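Histidine-containing Phosphotransfer Protein type 1, MtHPt1 (Medicago truncatula, PDB 3US6) probably relays phosphoryl groups from cytokinin sensor histidine kinases to response regulators in the plant cytokinin signalling pathway. Local coordinates at residues Gln5-Trp10 and Gln138-Ala143; Gly21-Gln26 and Leu124-Lys129; Gln80-Ser85 and Arg92-Cys97; Val98-Phe103 and Arg114-Val119. One frame throughout, in Å; residues are numbered along the deposited sequence.

Interaction 1: Gln5-Trp10 and Gln138-Ala143; sequences QMRRQW and QQIVAA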
# COMPACT_ATOMS: atom_id res chain seq x y z
N GLN A 5 -13.28 -17.90 15.45
CA GLN A 5 -11.84 -18.05 15.21
C GLN A 5 -11.37 -17.14 14.10
O GLN A 5 -10.30 -16.55 14.21
CB GLN A 5 -11.49 -19.50 14.87
CG GLN A 5 -9.98 -19.79 14.86
CD GLN A 5 -9.26 -19.28 16.13
OE1 GLN A 5 -9.63 -19.63 17.26
NE2 GLN A 5 -8.24 -18.43 15.93
N MET A 6 -12.10 -17.08 13.01
CA MET A 6 -11.70 -16.24 11.90
C MET A 6 -11.67 -14.80 12.35
O MET A 6 -10.81 -14.02 11.93
CB MET A 6 -12.63 -16.37 10.70
CG MET A 6 -12.40 -17.63 9.96
SD MET A 6 -13.21 -17.74 8.35
CE MET A 6 -14.80 -17.89 8.93
N ARG A 7 -12.66 -14.39 13.12
CA ARG A 7 -12.67 -13.01 13.63
C ARG A 7 -11.45 -12.71 14.50
O ARG A 7 -10.85 -11.66 14.37
CB ARG A 7 -13.96 -12.71 14.37
CG ARG A 7 -15.16 -12.67 13.40
CD ARG A 7 -16.50 -12.70 14.09
NE ARG A 7 -16.83 -11.34 14.41
CZ ARG A 7 -16.62 -10.80 15.60
NH1 ARG A 7 -16.12 -11.53 16.59
NH2 ARG A 7 -16.94 -9.53 15.77
N ARG A 8 -11.10 -13.63 15.38
CA ARG A 8 -9.90 -13.43 16.21
C ARG A 8 -8.63 -13.37 15.35
O ARG A 8 -7.75 -12.52 15.59
CB ARG A 8 -9.78 -14.54 17.26
CG ARG A 8 -10.83 -14.49 18.38
CD ARG A 8 -10.56 -15.56 19.49
NE ARG A 8 -10.73 -16.94 19.04
CZ ARG A 8 -11.89 -17.58 18.97
NH1 ARG A 8 -13.01 -16.95 19.34
NH2 ARG A 8 -11.95 -18.83 18.54
N GLN A 9 -8.54 -14.19 14.31
CA GLN A 9 -7.42 -14.13 13.40
C GLN A 9 -7.31 -12.80 12.68
O GLN A 9 -6.23 -12.33 12.48
CB GLN A 9 -7.55 -15.23 12.35
CG GLN A 9 -7.46 -16.60 12.90
CD GLN A 9 -7.69 -17.65 11.84
OE1 GLN A 9 -8.55 -17.52 11.00
NE2 GLN A 9 -6.92 -18.67 11.88
N TRP A 10 -8.43 -12.24 12.30
CA TRP A 10 -8.47 -10.93 11.67
C TRP A 10 -7.96 -9.86 12.59
O TRP A 10 -7.12 -9.05 12.19
CB TRP A 10 -9.93 -10.58 11.22
CG TRP A 10 -10.12 -9.25 10.48
CD1 TRP A 10 -10.06 -9.06 9.15
CD2 TRP A 10 -10.31 -7.95 11.08
NE1 TRP A 10 -10.23 -7.71 8.86
CE2 TRP A 10 -10.33 -7.02 10.03
CE3 TRP A 10 -10.42 -7.49 12.39
CZ2 TRP A 10 -10.55 -5.67 10.25
CZ3 TRP A 10 -10.59 -6.16 12.61
CH2 TRP A 10 -10.66 -5.26 11.56
N GLN A 138 -13.69 -11.68 3.45
CA GLN A 138 -14.69 -12.31 2.60
C GLN A 138 -15.17 -13.62 3.21
O GLN A 138 -16.35 -13.98 3.17
CB GLN A 138 -14.15 -12.57 1.19
CG GLN A 138 -13.78 -11.37 0.38
CD GLN A 138 -14.91 -10.57 -0.24
OE1 GLN A 138 -14.65 -9.50 -0.81
NE2 GLN A 138 -16.14 -11.09 -0.20
N GLN A 139 -14.24 -14.37 3.81
CA GLN A 139 -14.62 -15.64 4.47
C GLN A 139 -15.51 -15.42 5.69
O GLN A 139 -16.54 -16.10 5.87
CB GLN A 139 -13.38 -16.45 4.85
CG GLN A 139 -12.61 -16.91 3.67
CD GLN A 139 -11.13 -17.27 3.96
OE1 GLN A 139 -10.63 -17.19 5.10
NE2 GLN A 139 -10.41 -17.57 2.89
N ILE A 140 -15.16 -14.46 6.51
CA ILE A 140 -15.95 -14.12 7.69
C ILE A 140 -17.39 -13.79 7.27
O ILE A 140 -18.36 -14.29 7.86
CB ILE A 140 -15.34 -12.93 8.49
CG1 ILE A 140 -14.04 -13.40 9.17
CG2 ILE A 140 -16.31 -12.44 9.57
CD1 ILE A 140 -13.12 -12.26 9.65
N VAL A 141 -17.55 -12.90 6.29
CA VAL A 141 -18.86 -12.42 5.92
C VAL A 141 -19.65 -13.52 5.22
O VAL A 141 -20.88 -13.63 5.41
CB VAL A 141 -18.78 -11.12 5.09
CG1 VAL A 141 -20.17 -10.68 4.59
CG2 VAL A 141 -18.18 -10.01 5.95
N ALA A 142 -19.00 -14.37 4.42
CA ALA A 142 -19.72 -15.44 3.76
C ALA A 142 -20.22 -16.41 4.79
O ALA A 142 -21.30 -17.00 4.60
CB ALA A 142 -18.83 -16.16 2.70
N ALA A 143 -19.49 -16.61 5.87
CA ALA A 143 -19.86 -17.50 6.96
C ALA A 143 -20.89 -16.88 7.91
O ALA A 143 -21.20 -17.48 8.94
CB ALA A 143 -18.60 -17.96 7.70
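Helix 3-19 packs antiparallel against the far end of helix 109-142, and Met6 and Ile140 form the middle of this two-helix contact. Their CA atoms lie 6.3 Å apart. The segment axes approach to 9.8 Å with an angle of 151° between their directions. Met6 meets the other helix at three points along its length. Its CB touches Ile140 CG1 at 3.6 Å. Its SD lies 3.7 Å from Gln139 CB, with the two side chains crossing at about a right angle. The chain then bends at the last torsion (chi3 -71°). That turn places CE 4.0 Å from Ala143 CB, just where the helix ends.

Ile140 divides its branches between neighbours. CG1 lies anti to the carbonyl carbon (chi1 -70°), and CD1 continues from it to Trp10 CB at 3.9 Å. CG2 meets Arg7 CG at 4.0 Å, the two side chains again crossing steeply. No hydrogen bond joins the segments; the contact is mainly apolar packing. The polar ends nearby have other partners: Trp10 NE1 donates to Glu137, and Arg7 NE donates to the carbonyl of Ser146. Ile147 and Pro148 of the chain end also lie against the Trp10 side chain. The arrangement is an antiparallel helix pair, in which the N-terminal helix covers the C-terminal end of the long last helix of this HPt protein.

Interaction 2: Gly21-Gln26 and Leu124-Lys129; sequences GFLDGQ and LLVKNK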
# COMPACT_ATOMS: atom_id res chain seq x y z
N GLY A 21 3.72 -1.08 10.97
CA GLY A 21 3.77 0.10 10.13
C GLY A 21 3.27 -0.08 8.74
O GLY A 21 3.38 0.87 7.99
N PHE A 22 2.72 -1.24 8.39
CA PHE A 22 2.23 -1.45 7.06
C PHE A 22 0.98 -0.63 6.75
O PHE A 22 0.78 -0.21 5.62
CB PHE A 22 1.97 -2.90 6.77
CG PHE A 22 3.25 -3.69 6.72
CD1 PHE A 22 4.08 -3.61 5.61
CD2 PHE A 22 3.65 -4.47 7.78
CE1 PHE A 22 5.33 -4.29 5.60
CE2 PHE A 22 4.85 -5.20 7.76
CZ PHE A 22 5.71 -5.05 6.66
N LEU A 23 0.13 -0.42 7.79
CA LEU A 23 -1.08 0.39 7.69
C LEU A 23 -1.06 1.43 8.80
O LEU A 23 -0.51 1.19 9.89
CB LEU A 23 -2.33 -0.45 7.80
CG LEU A 23 -2.53 -1.49 6.76
CD1 LEU A 23 -3.74 -2.33 7.16
CD2 LEU A 23 -2.68 -0.91 5.40
N ASP A 24 -1.66 2.57 8.51
CA ASP A 24 -1.85 3.64 9.48
C ASP A 24 -3.29 4.07 9.52
O ASP A 24 -4.19 3.43 8.96
CB ASP A 24 -0.89 4.83 9.23
CG ASP A 24 -1.25 5.63 8.01
OD1 ASP A 24 -2.37 5.49 7.47
OD2 ASP A 24 -0.43 6.48 7.59
N GLY A 25 -3.55 5.15 10.25
CA GLY A 25 -4.91 5.58 10.50
C GLY A 25 -5.67 5.93 9.25
O GLY A 25 -6.93 6.00 9.30
N GLN A 26 -5.01 6.15 8.13
CA GLN A 26 -5.78 6.47 6.95
C GLN A 26 -6.50 5.20 6.46
O GLN A 26 -7.59 5.31 5.81
CB GLN A 26 -4.93 7.09 5.89
CG GLN A 26 -5.61 7.20 4.61
CD GLN A 26 -6.86 8.06 4.70
OE1 GLN A 26 -7.85 7.89 3.91
NE2 GLN A 26 -6.86 9.00 5.69
N LEU A 124 4.96 -4.55 -2.56
CA LEU A 124 4.56 -5.94 -2.68
C LEU A 124 4.20 -6.50 -1.31
O LEU A 124 3.29 -7.31 -1.18
CB LEU A 124 5.65 -6.76 -3.34
CG LEU A 124 5.78 -6.34 -4.81
CD1 LEU A 124 6.92 -7.10 -5.47
CD2 LEU A 124 4.54 -6.57 -5.61
N LEU A 125 4.90 -6.11 -0.25
CA LEU A 125 4.58 -6.60 1.09
C LEU A 125 3.16 -6.22 1.45
O LEU A 125 2.38 -7.05 1.93
CB LEU A 125 5.55 -6.06 2.16
CG LEU A 125 6.96 -6.68 2.16
CD1 LEU A 125 7.81 -5.97 3.20
CD2 LEU A 125 6.94 -8.20 2.34
N VAL A 126 2.80 -4.95 1.35
CA VAL A 126 1.49 -4.54 1.77
C VAL A 126 0.42 -5.06 0.80
O VAL A 126 -0.69 -5.34 1.27
CB VAL A 126 1.39 -3.01 2.01
CG1 VAL A 126 1.36 -2.21 0.73
CG2 VAL A 126 0.23 -2.68 2.90
N LYS A 127 0.72 -5.20 -0.50
CA LYS A 127 -0.26 -5.79 -1.40
C LYS A 127 -0.59 -7.19 -0.94
O LYS A 127 -1.78 -7.52 -0.85
CB LYS A 127 0.27 -5.80 -2.82
CG LYS A 127 -0.59 -6.57 -3.81
CD LYS A 127 -0.01 -6.57 -5.20
CE LYS A 127 -1.04 -7.14 -6.19
NZ LYS A 127 -0.36 -7.72 -7.37
N ASN A 128 0.41 -8.02 -0.75
CA ASN A 128 0.19 -9.37 -0.33
C ASN A 128 -0.59 -9.42 0.99
O ASN A 128 -1.54 -10.21 1.11
CB ASN A 128 1.45 -10.18 -0.30
CG ASN A 128 1.86 -10.60 -1.69
OD1 ASN A 128 1.38 -11.59 -2.22
ND2 ASN A 128 2.79 -9.85 -2.26
N LYS A 129 -0.22 -8.61 1.97
CA LYS A 129 -0.86 -8.66 3.28
C LYS A 129 -2.33 -8.21 3.12
O LYS A 129 -3.26 -8.75 3.78
CB LYS A 129 -0.15 -7.77 4.29
CG LYS A 129 1.21 -8.32 4.68
CD LYS A 129 1.97 -7.30 5.49
CE LYS A 129 3.32 -7.79 6.05
NZ LYS A 129 3.14 -8.79 7.07
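Leu124 O takes two donors from Asn128, in the stretch of helix that also sets Leu125 and Lys129 against Phe22. Asn128 ND2 donates at 2.8 Å, and Asn128 N makes the regular helical bond at 3.0 Å. The two reach Leu124 O from opposite faces of its carbonyl plane. The side-chain bond is fairly straight, with an angle of 159° at the hydrogen, and it ties the amide back to its own helix.

Across the contact the work is done by Phe22. Lys129 crosses the ring at about a right angle and lays its CE over one face. CE is 3.6 Å from the Phe22 ring centroid and 18° off the normal, a CH-pi contact. The lysine chain runs extended to CE and bends only at its last torsion (chi4 -68°), which turns NZ away from that line. Leu125 comes to the ring from another side: its CD1 sits at the edge, 3.8 Å from Phe22 CE1.

Phe22 lies in the link between helix 3-19 and helix 25-32. Gly21 closes the first with a Schellman motif, at positive phi. Asp24 is the N-cap of the second, and its OD1 accepts from Gln26 N at 2.8 Å. The link therefore drops an aromatic side chain onto the long helix 109-142 between two helix ends. Val126 CG2 packs against the link, 3.7 Å from Phe22 O and 4.2 Å from Leu23 CD2. Arg92 packs on Phe22 as well, and Tyr13 and Met17 of helix 3-19 touch Lys129.

Interaction 3: Gln80-Ser85 and Arg92-Cys97; sequences QFKGSS and RVKNSC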
# COMPACT_ATOMS: atom_id res chain seq x y z
N GLN A 80 3.51 11.18 -6.99
CA GLN A 80 2.17 10.68 -7.24
C GLN A 80 1.91 9.42 -6.41
O GLN A 80 0.88 9.31 -5.78
CB GLN A 80 1.94 10.42 -8.73
CG GLN A 80 0.60 9.79 -8.99
CD GLN A 80 0.38 9.54 -10.47
OE1 GLN A 80 0.66 10.40 -11.29
NE2 GLN A 80 -0.11 8.34 -10.80
N PHE A 81 2.88 8.50 -6.39
CA PHE A 81 2.77 7.25 -5.61
C PHE A 81 2.77 7.50 -4.12
O PHE A 81 2.09 6.79 -3.38
CB PHE A 81 3.99 6.40 -5.98
CG PHE A 81 3.93 4.93 -5.57
CD1 PHE A 81 2.74 4.28 -5.35
CD2 PHE A 81 5.04 4.20 -5.50
CE1 PHE A 81 2.75 2.92 -4.99
CE2 PHE A 81 5.01 2.85 -5.19
CZ PHE A 81 3.86 2.25 -4.94
N LYS A 82 3.52 8.49 -3.66
CA LYS A 82 3.44 8.88 -2.27
C LYS A 82 1.99 9.21 -1.85
O LYS A 82 1.51 8.77 -0.80
CB LYS A 82 4.36 10.08 -2.04
CG LYS A 82 4.51 10.47 -0.58
CD LYS A 82 5.40 11.74 -0.42
CE LYS A 82 5.11 12.45 0.90
NZ LYS A 82 3.69 12.91 0.94
N GLY A 83 1.31 10.00 -2.67
CA GLY A 83 -0.01 10.47 -2.39
C GLY A 83 -1.03 9.35 -2.39
O GLY A 83 -1.93 9.28 -1.55
N SER A 84 -0.91 8.49 -3.37
CA SER A 84 -1.88 7.42 -3.51
C SER A 84 -1.68 6.39 -2.38
O SER A 84 -2.66 5.96 -1.77
CB SER A 84 -1.79 6.78 -4.89
OG SER A 84 -0.55 6.20 -5.04
N SER A 85 -0.42 6.02 -2.10
CA SER A 85 -0.19 5.14 -1.00
C SER A 85 -0.59 5.71 0.35
O SER A 85 -1.22 5.02 1.15
CB SER A 85 1.28 4.67 -1.03
OG SER A 85 2.16 5.69 -0.74
N ARG A 92 4.31 2.53 5.20
CA ARG A 92 5.71 2.17 4.85
C ARG A 92 6.02 2.45 3.36
O ARG A 92 7.13 2.80 2.99
CB ARG A 92 6.07 0.73 5.20
CG ARG A 92 6.34 0.59 6.65
CD ARG A 92 6.34 -0.82 7.23
NE ARG A 92 7.31 -1.64 6.61
CZ ARG A 92 7.95 -2.64 7.21
NH1 ARG A 92 7.67 -2.97 8.46
NH2 ARG A 92 8.80 -3.34 6.50
N VAL A 93 5.04 2.25 2.48
CA VAL A 93 5.23 2.63 1.08
C VAL A 93 5.40 4.16 0.99
O VAL A 93 6.34 4.65 0.36
CB VAL A 93 4.03 2.20 0.19
CG1 VAL A 93 4.21 2.74 -1.23
CG2 VAL A 93 3.92 0.66 0.23
N LYS A 94 4.52 4.90 1.66
CA LYS A 94 4.64 6.38 1.68
C LYS A 94 6.01 6.83 2.15
O LYS A 94 6.65 7.68 1.54
CB LYS A 94 3.55 6.95 2.57
CG LYS A 94 3.50 8.44 2.66
CD LYS A 94 2.77 8.90 3.86
CE LYS A 94 2.73 10.42 3.90
NZ LYS A 94 2.18 10.95 5.20
N ASN A 95 6.47 6.24 3.25
CA ASN A 95 7.75 6.68 3.84
C ASN A 95 8.87 6.35 2.90
O ASN A 95 9.88 7.09 2.82
CB ASN A 95 7.94 6.01 5.17
CG ASN A 95 7.07 6.54 6.22
OD1 ASN A 95 6.43 7.58 6.05
ND2 ASN A 95 6.98 5.82 7.33
N SER A 96 8.81 5.20 2.22
CA SER A 96 9.84 4.85 1.20
C SER A 96 9.85 5.85 0.07
O SER A 96 10.88 6.18 -0.43
CB SER A 96 9.73 3.45 0.61
OG SER A 96 9.98 2.47 1.56
N CYS A 97 8.68 6.31 -0.35
CA CYS A 97 8.59 7.35 -1.37
C CYS A 97 9.20 8.67 -0.91
O CYS A 97 9.87 9.33 -1.67
CB CYS A 97 7.12 7.58 -1.76
SG CYS A 97 6.38 6.28 -2.71
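Two lysines, Lys82 and Lys94, meet where the backbones come closest, with CA atoms only 4.8 Å apart. Their side chains cross obliquely and touch through the hydrocarbon, CG to CG at 4.0 Å. Helices 71-88 and 91-106 form an antiparallel hairpin here, with segment axes 8.3 Å apart and an angle of 159° between them. Small residues line the close approach. Ser85 CB meets Val93 CG1 at 3.5 Å, and Cys97 CB meets Lys82 CB at 3.7 Å.

Phe81 fills the inner side. Its CG lies anti to the backbone N (chi1 -166°), and the ring carries Val93 CG1 over one face in a CH-pi contact. Cys97 SG approaches the same ring obliquely, 3.7 Å from Phe81 CD2, a sulfur-aromatic contact. Ser53 of helix 41-64 and Val119 of helix 109-142 also touch Phe81, which places it within the helix bundle.

No hydrogen bond crosses between the segments. The contact is mostly apolar inside, while at the margin Lys82 NZ lies 4.9 Å from Lys94 NZ. Lys82 is one helical turn after His79, the predicted phosphorylation site, in the HxxKG sequence familiar from HPt domains. The two like charges, if both present, would probably repel mildly at the margin, while the hydrocarbon parts of the lysines pack together.

Interaction 4: Val98-Phe103 and Arg114-Val119; sequences VAFRNF and RCLQQV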
# COMPACT_ATOMS: atom_id res chain seq x y z
N VAL A 98 8.96 9.04 0.35
CA VAL A 98 9.64 10.21 0.93
C VAL A 98 11.15 10.12 0.88
O VAL A 98 11.84 11.06 0.45
CB VAL A 98 9.19 10.47 2.38
CG1 VAL A 98 9.96 11.64 2.97
CG2 VAL A 98 7.67 10.75 2.41
N ALA A 99 11.70 8.97 1.25
CA ALA A 99 13.10 8.74 1.19
C ALA A 99 13.61 8.88 -0.28
O ALA A 99 14.62 9.49 -0.57
CB ALA A 99 13.44 7.39 1.81
N PHE A 100 12.83 8.22 -1.13
CA PHE A 100 13.07 8.26 -2.57
C PHE A 100 13.26 9.70 -3.04
O PHE A 100 14.31 10.05 -3.59
CB PHE A 100 11.90 7.62 -3.32
CG PHE A 100 12.28 7.07 -4.67
CD1 PHE A 100 13.33 7.61 -5.38
CD2 PHE A 100 11.58 6.00 -5.21
CE1 PHE A 100 13.68 7.11 -6.62
CE2 PHE A 100 11.93 5.50 -6.45
CZ PHE A 100 12.98 6.05 -7.16
N ARG A 101 12.28 10.55 -2.76
CA ARG A 101 12.30 11.93 -3.18
C ARG A 101 13.51 12.69 -2.65
O ARG A 101 14.08 13.52 -3.36
CB ARG A 101 11.05 12.69 -2.74
CG ARG A 101 9.80 12.15 -3.36
CD ARG A 101 8.67 13.15 -3.17
NE ARG A 101 8.79 14.29 -4.10
CZ ARG A 101 8.18 15.45 -3.94
NH1 ARG A 101 7.46 15.68 -2.86
NH2 ARG A 101 8.30 16.39 -4.86
N ASN A 102 13.97 12.36 -1.44
CA ASN A 102 15.21 13.03 -0.99
C ASN A 102 16.40 12.67 -1.89
O ASN A 102 17.22 13.52 -2.21
CB ASN A 102 15.47 12.69 0.48
CG ASN A 102 14.41 13.32 1.41
OD1 ASN A 102 13.88 14.40 1.11
ND2 ASN A 102 14.09 12.64 2.50
N PHE A 103 16.52 11.40 -2.30
CA PHE A 103 17.63 11.00 -3.12
C PHE A 103 17.51 11.50 -4.54
O PHE A 103 18.50 11.77 -5.20
CB PHE A 103 17.83 9.49 -3.05
CG PHE A 103 18.23 9.03 -1.70
CD1 PHE A 103 19.39 9.47 -1.12
CD2 PHE A 103 17.45 8.13 -1.04
CE1 PHE A 103 19.75 9.04 0.12
CE2 PHE A 103 17.80 7.69 0.18
CZ PHE A 103 18.95 8.13 0.76
N ARG A 114 18.46 2.00 -5.32
CA ARG A 114 18.24 1.22 -4.12
C ARG A 114 16.92 1.57 -3.45
O ARG A 114 16.20 0.73 -2.97
CB ARG A 114 19.37 1.44 -3.16
CG ARG A 114 20.58 0.68 -3.57
CD ARG A 114 21.59 0.69 -2.46
NE ARG A 114 22.73 1.46 -2.85
CZ ARG A 114 22.96 2.71 -2.50
NH1 ARG A 114 22.13 3.33 -1.71
NH2 ARG A 114 24.04 3.29 -2.94
N CYS A 115 16.61 2.84 -3.46
CA CYS A 115 15.38 3.25 -2.85
C CYS A 115 14.19 2.79 -3.68
O CYS A 115 13.16 2.41 -3.11
CB CYS A 115 15.36 4.73 -2.76
SG CYS A 115 14.00 5.34 -1.75
N LEU A 116 14.28 2.78 -5.02
CA LEU A 116 13.19 2.17 -5.77
C LEU A 116 13.05 0.69 -5.42
O LEU A 116 11.93 0.17 -5.31
CB LEU A 116 13.33 2.35 -7.30
CG LEU A 116 12.27 1.70 -8.24
CD1 LEU A 116 11.00 2.22 -7.90
CD2 LEU A 116 12.56 2.07 -9.66
N GLN A 117 14.12 -0.02 -5.21
CA GLN A 117 14.06 -1.41 -4.89
C GLN A 117 13.27 -1.53 -3.56
O GLN A 117 12.38 -2.40 -3.47
CB GLN A 117 15.48 -1.98 -4.82
CG GLN A 117 15.57 -3.47 -4.45
CD GLN A 117 15.37 -3.77 -2.98
OE1 GLN A 117 16.06 -3.24 -2.15
NE2 GLN A 117 14.47 -4.71 -2.69
N GLN A 118 13.50 -0.62 -2.65
CA GLN A 118 12.78 -0.72 -1.39
C GLN A 118 11.31 -0.32 -1.53
O GLN A 118 10.45 -0.92 -0.88
CB GLN A 118 13.41 0.17 -0.34
CG GLN A 118 14.74 -0.31 0.07
CD GLN A 118 14.65 -1.58 0.91
OE1 GLN A 118 14.06 -1.58 2.00
NE2 GLN A 118 15.18 -2.71 0.39
N VAL A 119 10.99 0.73 -2.32
CA VAL A 119 9.58 1.11 -2.55
C VAL A 119 8.81 -0.06 -3.12
O VAL A 119 7.69 -0.42 -2.72
CB VAL A 119 9.49 2.29 -3.59
CG1 VAL A 119 8.07 2.59 -3.96
CG2 VAL A 119 10.15 3.55 -3.03
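The Phe100 and Leu116 side chains lie side by side and point the same way, while the Val119 side chain crosses that of Phe100 at about a right angle. Phe100 CE2 meets Leu116 CB at 3.6 Å. Val119 CG2 comes to the ring obliquely, 3.6 Å from Phe100 CD2. The backbone N of Leu116 stands over one face, offset toward the rim. Phe100 CG is anti to its backbone N (chi1 -154°), beside the carbonyl carbon, and the ring beyond it meets the other helix.

These residues join helices 91-106 and 109-142, neighbours in the HPt helical bundle, whose segments here run antiparallel with 166° between their directions. Val64 and Leu60 of helix 41-64 cover the same region: Val64 touches Phe100 and Leu116, and Leu60 touches Leu116.

Cys115 enters beside the ring. Its SG lies 4.5 Å from the Phe100 centroid and 40° off the normal, an oblique sulfur-aromatic approach. Phe100 and Cys115 were each modelled in two conformers. The distances of both residues hold for one of them, and the finer details are doubtful. Further along, Cys115 CB reaches Phe103 CD2 at 4.3 Å, where Phe103 also packs on Ala111 and Cys112.

Overall arrangement
Helix 109-142 runs through interactions 1, 2 and 4. Interactions 1 and 4 lie on opposite sides of the chain's centre, with their centres about 36 Å apart. Interactions 2 and 3 touch: Phe22 CZ is 3.3 Å from Arg92 CZ, and Val126 packs on Val93. Interactions 3 and 4 follow each other along helix 91-106, with centres about 10 Å apart, and Lys82 CE lies 3.4 Å from Val98 CG2 between them. His79, the predicted phosphohistidine, is unphosphorylated here. It directly precedes 80-85, and Arg101 of interaction 4 touches it. Interactions 3 and 4 thus lie next to the predicted phosphotransfer site, while the centre of interaction 1 is about 29 Å from that of interaction 3.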